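Side-chain contacts in core protein P7 (Pseudomonas phage phi12, PDB 2Q82), which is a structural protein of the phage core that probably helps to assemble the particle and package its RNA: residues E14-N17 with R18-Q21; A120-Q123 with L124-N128. One frame throughout, in Å; residues are numbered along the deposited sequence.

Contact 1: residues E14-N17 with R18-Q21; sequences ELQN and RLAQ
R18 folds back over L15, the residue one turn before it. The CA of L15 sits 3.7 Å above the plane of the R18 guanidinium, over its centre. The two side chains cross at about a right angle, and R18 NH2 comes within 3.5 Å of L15 CD1. The bend at the third torsion of R18 (chi3 -49°) swings the guanidinium in over L15. There NH2 forms a salt bridge with D118 of helix 112-127, its strongest polar partner. L15 and L19 make the tight apolar side, with L15 CG 3.7 Å from L19 CD1. L19 is the one buried residue here. This is the first part of helix 15-23, and its i to i+4 backbone ladder runs in order from E14 to Q21. The bond from L19 N to L15 O is the straightest of the four, with an angle of 165° at the hydrogen. The other side is looser and faces solvent. N17, A20 and Q21 are exposed, and within the two segments their side chains meet mainly backbone. A20 CB lies 3.4 Å from Q16 O. Q21 CG approaches N17 O at 3.7 Å, alongside the ladder bond that its own N makes to that oxygen.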
ATOM      1  N   GLU A  14      28.038  -9.688  -2.089  1.00 70.69           N
ATOM      2  CA  GLU A  14      28.397 -10.978  -2.702  1.00 66.45           C
ATOM      3  C   GLU A  14      26.892 -11.370  -3.159  1.00 61.23           C
ATOM      4  O   GLU A  14      25.874 -10.738  -2.814  1.00 60.31           O
ATOM      5  CB  GLU A  14      28.889 -12.044  -1.870  1.00 68.07           C
ATOM      6  CG  GLU A  14      27.950 -12.599  -0.863  1.00 71.94           C
ATOM      7  CD  GLU A  14      28.654 -13.644  -0.059  1.00 74.08           C
ATOM      8  OE1 GLU A  14      29.856 -13.859  -0.314  1.00 74.52           O
ATOM      9  OE2 GLU A  14      28.031 -14.255   0.832  1.00 74.69           O
ATOM     10  N   LEU A  15      26.855 -12.479  -3.878  1.00 57.67           N
ATOM     11  CA  LEU A  15      25.676 -12.848  -4.586  1.00 51.47           C
ATOM     12  C   LEU A  15      24.513 -13.257  -3.806  1.00 51.60           C
ATOM     13  O   LEU A  15      23.380 -12.981  -4.186  1.00 48.61           O
ATOM     14  CB  LEU A  15      26.121 -13.940  -5.582  1.00 45.60           C
ATOM     15  CG  LEU A  15      24.956 -14.558  -6.359  1.00 42.27           C
ATOM     16  CD1 LEU A  15      24.409 -13.558  -7.319  1.00 38.54           C
ATOM     17  CD2 LEU A  15      25.387 -15.791  -7.040  1.00 39.87           C
ATOM     18  N   GLN A  16      24.786 -13.895  -2.680  1.00 52.84           N
ATOM     19  CA  GLN A  16      23.701 -14.421  -1.865  1.00 56.72           C
ATOM     20  C   GLN A  16      22.977 -13.323  -1.234  1.00 54.78           C
ATOM     21  O   GLN A  16      21.779 -13.291  -1.152  1.00 52.80           O
ATOM     22  CB  GLN A  16      24.229 -15.371  -0.796  1.00 62.88           C
ATOM     23  CG  GLN A  16      24.769 -16.659  -1.327  1.00 75.33           C
ATOM     24  CD  GLN A  16      23.751 -17.442  -2.089  1.00 81.68           C
ATOM     25  OE1 GLN A  16      23.943 -17.718  -3.268  1.00 85.70           O
ATOM     26  NE2 GLN A  16      22.667 -17.823  -1.433  1.00 85.86           N
ATOM     27  N   ASN A  17      23.737 -12.332  -0.762  1.00 53.98           N
ATOM     28  CA  ASN A  17      23.075 -11.236  -0.162  1.00 54.66           C
ATOM     29  C   ASN A  17      22.288 -10.475  -1.198  1.00 51.32           C
ATOM     30  O   ASN A  17      21.237  -9.925  -0.887  1.00 51.48           O
ATOM     31  CB  ASN A  17      24.115 -10.376   0.468  1.00 60.97           C
ATOM     32  CG  ASN A  17      24.833 -11.100   1.559  1.00 66.83           C
ATOM     33  OD1 ASN A  17      25.995 -10.844   1.829  1.00 70.56           O
ATOM     34  ND2 ASN A  17      24.128 -12.026   2.209  1.00 69.87           N
ATOM     35  N   ARG A  18      22.788 -10.428  -2.427  1.00 46.54           N
ATOM     36  CA  ARG A  18      22.064  -9.703  -3.448  1.00 40.55           C
ATOM     37  C   ARG A  18      20.747 -10.366  -3.718  1.00 37.64           C
ATOM     38  O   ARG A  18      19.710  -9.708  -3.761  1.00 36.85           O
ATOM     39  CB  ARG A  18      22.860  -9.610  -4.735  1.00 39.48           C
ATOM     40  CG  ARG A  18      23.975  -8.634  -4.573  1.00 41.28           C
ATOM     41  CD  ARG A  18      24.606  -8.193  -5.866  1.00 40.21           C
ATOM     42  NE  ARG A  18      24.969  -9.254  -6.801  1.00 42.20           N
ATOM     43  CZ  ARG A  18      26.143  -9.883  -6.842  1.00 43.20           C
ATOM     44  NH1 ARG A  18      27.109  -9.591  -5.979  1.00 42.96           N
ATOM     45  NH2 ARG A  18      26.383 -10.756  -7.813  1.00 42.14           N
ATOM     46  N   LEU A  19      20.781 -11.677  -3.891  1.00 34.92           N
ATOM     47  CA  LEU A  19      19.566 -12.407  -4.172  1.00 35.63           C
ATOM     48  C   LEU A  19      18.585 -12.357  -3.031  1.00 37.20           C
ATOM     49  O   LEU A  19      17.374 -12.383  -3.245  1.00 35.63           O
ATOM     50  CB  LEU A  19      19.889 -13.855  -4.444  1.00 34.73           C
ATOM     51  CG  LEU A  19      20.710 -14.052  -5.700  1.00 34.98           C
ATOM     52  CD1 LEU A  19      21.428 -15.369  -5.608  1.00 35.08           C
ATOM     53  CD2 LEU A  19      19.810 -14.000  -6.920  1.00 34.23           C
ATOM     54  N   ALA A  20      19.102 -12.288  -1.811  1.00 38.82           N
ATOM     55  CA  ALA A  20      18.248 -12.253  -0.634  1.00 42.19           C
ATOM     56  C   ALA A  20      17.400 -10.994  -0.651  1.00 45.05           C
ATOM     57  O   ALA A  20      16.228 -11.020  -0.295  1.00 47.71           O
ATOM     58  CB  ALA A  20      19.079 -12.319   0.630  1.00 41.10           C
ATOM     59  N   GLN A  21      17.995  -9.890  -1.082  1.00 49.14           N
ATOM     60  CA  GLN A  21      17.274  -8.631  -1.121  1.00 51.39           C
ATOM     61  C   GLN A  21      16.324  -8.483  -2.306  1.00 46.61           C
ATOM     62  O   GLN A  21      15.243  -7.928  -2.158  1.00 41.62           O
ATOM     63  CB  GLN A  21      18.221  -7.440  -0.999  1.00 60.50           C
ATOM     64  CG  GLN A  21      19.089  -7.197  -2.203  1.00 76.99           C
ATOM     65  CD  GLN A  21      19.833  -5.884  -2.112  1.00 86.17           C
ATOM     66  OE1 GLN A  21      19.388  -4.865  -2.642  1.00 92.02           O
ATOM     67  NE2 GLN A  21      20.977  -5.899  -1.439  1.00 91.76           N
TER

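Contact 2: residues A120-Q123 with L124-N128; sequences ADEQ and LVKAN
The carboxylate of E122 faces V125 and K126: OE2 sits closer to the lysine, and of the two residues OE1 meets only V125, with CG2 at 4.1 Å. OE2 lies 3.7 Å from both K126 CG and K126 CE, against the aliphatic stem, which the E122 side chain crosses obliquely. The Q123 side chain crosses that of K126 at about a right angle, and its amide NE2 is 4.1 Å from K126 CB. The lysine stem thus passes between an acid and an amide. E122 carries CG opposite its own N (chi1 176°) and bends at chi2 (53°), which brings the carboxylate forward to V125 and K126. K126 NZ reaches on past OE2 and ends 4.8 Å from it. The opposite charges may attract weakly but do not pair. L124 and V125 rest on the turn before them, with V125 CG2 3.4 Å from D121 O. The backbone bonds are uneven: A127 N to Q123 O is short at 2.8 Å, while V125 N to D121 O is weak. This is the exposed last part of helix 112-127, which follows strand 109-111 at the edge of the parallel sheet. E122 also touches L15, Q16 and L19 of helix 15-23.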
ATOM      1  N   ALA A 120      19.898 -15.968 -12.800  1.00 23.32           N
ATOM      2  CA  ALA A 120      20.184 -17.029 -13.749  1.00 25.18           C
ATOM      3  C   ALA A 120      21.422 -17.784 -13.297  1.00 24.20           C
ATOM      4  O   ALA A 120      21.462 -19.009 -13.348  1.00 23.00           O
ATOM      5  CB  ALA A 120      20.407 -16.453 -15.135  1.00 23.28           C
ATOM      6  N   ASP A 121      22.434 -17.047 -12.858  1.00 24.13           N
ATOM      7  CA  ASP A 121      23.673 -17.679 -12.417  1.00 25.85           C
ATOM      8  C   ASP A 121      23.430 -18.567 -11.209  1.00 26.84           C
ATOM      9  O   ASP A 121      23.993 -19.653 -11.102  1.00 25.80           O
ATOM     10  CB  ASP A 121      24.723 -16.641 -12.042  1.00 24.51           C
ATOM     11  CG  ASP A 121      25.260 -15.886 -13.242  1.00 24.76           C
ATOM     12  OD1 ASP A 121      25.057 -16.339 -14.386  1.00 23.56           O
ATOM     13  OD2 ASP A 121      25.903 -14.839 -13.029  1.00 23.90           O
ATOM     14  N   GLU A 122      22.592 -18.115 -10.292  1.00 27.22           N
ATOM     15  CA  GLU A 122      22.352 -18.911  -9.099  1.00 30.14           C
ATOM     16  C   GLU A 122      21.574 -20.163  -9.438  1.00 30.01           C
ATOM     17  O   GLU A 122      21.684 -21.188  -8.767  1.00 28.88           O
ATOM     18  CB  GLU A 122      21.617 -18.073  -8.061  1.00 32.42           C
ATOM     19  CG  GLU A 122      21.229 -18.815  -6.803  1.00 39.02           C
ATOM     20  CD  GLU A 122      22.387 -19.544  -6.114  1.00 42.78           C
ATOM     21  OE1 GLU A 122      23.538 -19.048  -6.127  1.00 43.83           O
ATOM     22  OE2 GLU A 122      22.121 -20.617  -5.531  1.00 45.74           O
ATOM     23  N   GLN A 123      20.806 -20.083 -10.511  1.00 30.48           N
ATOM     24  CA  GLN A 123      20.021 -21.209 -10.939  1.00 32.20           C
ATOM     25  C   GLN A 123      20.940 -22.301 -11.518  1.00 29.31           C
ATOM     26  O   GLN A 123      20.669 -23.486 -11.362  1.00 27.22           O
ATOM     27  CB  GLN A 123      18.975 -20.725 -11.946  1.00 38.51           C
ATOM     28  CG  GLN A 123      18.093 -21.805 -12.510  1.00 49.56           C
ATOM     29  CD  GLN A 123      17.591 -22.787 -11.460  1.00 55.23           C
ATOM     30  OE1 GLN A 123      17.545 -23.988 -11.713  1.00 58.00           O
ATOM     31  NE2 GLN A 123      17.207 -22.283 -10.288  1.00 57.41           N
ATOM     32  N   LEU A 124      22.034 -21.899 -12.163  1.00 25.64           N
ATOM     33  CA  LEU A 124      22.996 -22.858 -12.710  1.00 25.99           C
ATOM     34  C   LEU A 124      23.618 -23.631 -11.558  1.00 26.79           C
ATOM     35  O   LEU A 124      23.890 -24.821 -11.645  1.00 26.84           O
ATOM     36  CB  LEU A 124      24.132 -22.146 -13.438  1.00 25.28           C
ATOM     37  CG  LEU A 124      23.818 -21.367 -14.705  1.00 25.55           C
ATOM     38  CD1 LEU A 124      25.088 -20.774 -15.303  1.00 25.65           C
ATOM     39  CD2 LEU A 124      23.147 -22.298 -15.681  1.00 26.65           C
ATOM     40  N   VAL A 125      23.862 -22.906 -10.480  1.00 26.91           N
ATOM     41  CA  VAL A 125      24.470 -23.475  -9.290  1.00 30.02           C
ATOM     42  C   VAL A 125      23.555 -24.543  -8.724  1.00 32.92           C
ATOM     43  O   VAL A 125      23.975 -25.645  -8.361  1.00 33.57           O
ATOM     44  CB  VAL A 125      24.620 -22.419  -8.241  1.00 28.33           C
ATOM     45  CG1 VAL A 125      25.057 -23.039  -6.935  1.00 31.33           C
ATOM     46  CG2 VAL A 125      25.601 -21.389  -8.710  1.00 29.42           C
ATOM     47  N   LYS A 126      22.303 -24.140  -8.620  1.00 35.91           N
ATOM     48  CA  LYS A 126      21.271 -25.006  -8.094  1.00 38.75           C
ATOM     49  C   LYS A 126      21.081 -26.190  -8.973  1.00 35.58           C
ATOM     50  O   LYS A 126      20.861 -27.280  -8.482  1.00 32.53           O
ATOM     51  CB  LYS A 126      19.930 -24.276  -8.001  1.00 47.24           C
ATOM     52  CG  LYS A 126      19.949 -23.199  -6.942  1.00 62.13           C
ATOM     53  CD  LYS A 126      18.571 -22.801  -6.409  1.00 73.65           C
ATOM     54  CE  LYS A 126      18.717 -22.105  -5.042  1.00 79.18           C
ATOM     55  NZ  LYS A 126      17.490 -21.388  -4.622  1.00 82.57           N
ATOM     56  N   ALA A 127      21.150 -26.003 -10.283  1.00 31.69           N
ATOM     57  CA  ALA A 127      20.958 -27.113 -11.185  1.00 32.24           C
ATOM     58  C   ALA A 127      22.154 -28.044 -11.154  1.00 34.02           C
ATOM     59  O   ALA A 127      22.040 -29.220 -11.479  1.00 32.84           O
ATOM     60  CB  ALA A 127      20.727 -26.606 -12.581  1.00 30.39           C
ATOM     61  N   ASN A 128      23.307 -27.515 -10.773  1.00 39.76           N
ATOM     62  CA  ASN A 128      24.501 -28.337 -10.737  1.00 48.49           C
ATOM     63  C   ASN A 128      24.629 -29.160  -9.466  1.00 55.53           C
ATOM     64  O   ASN A 128      25.513 -29.995  -9.387  1.00 54.77           O
ATOM     65  CB  ASN A 128      25.758 -27.473 -10.890  1.00 45.15           C
ATOM     66  CG  ASN A 128      26.915 -28.229 -11.539  1.00 47.33           C
ATOM     67  OD1 ASN A 128      26.710 -28.994 -12.480  1.00 48.18           O
ATOM     68  ND2 ASN A 128      28.138 -27.999 -11.051  1.00 45.71           N
TER

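Both contacts are local, within one helix each, and both lie at the surface. Contact 1 is about 16 Å from the chain centre and contact 2 about 22 Å, measured between centres. Contact 1 has a buried leucine and an apolar pair; contact 2 has no buried residue, and its side chains meet mostly as polar groups against aliphatic stems. Their two helices pack together, so the contacts touch although the chain separates them widely. L19 CD1 lies 3.7 Å from E122 CG, and L15 CD2 is 3.9 Å from E122 OE1. A salt bridge links the helices at contact 1, whereas the acid and lysine of contact 2 stay unbridged.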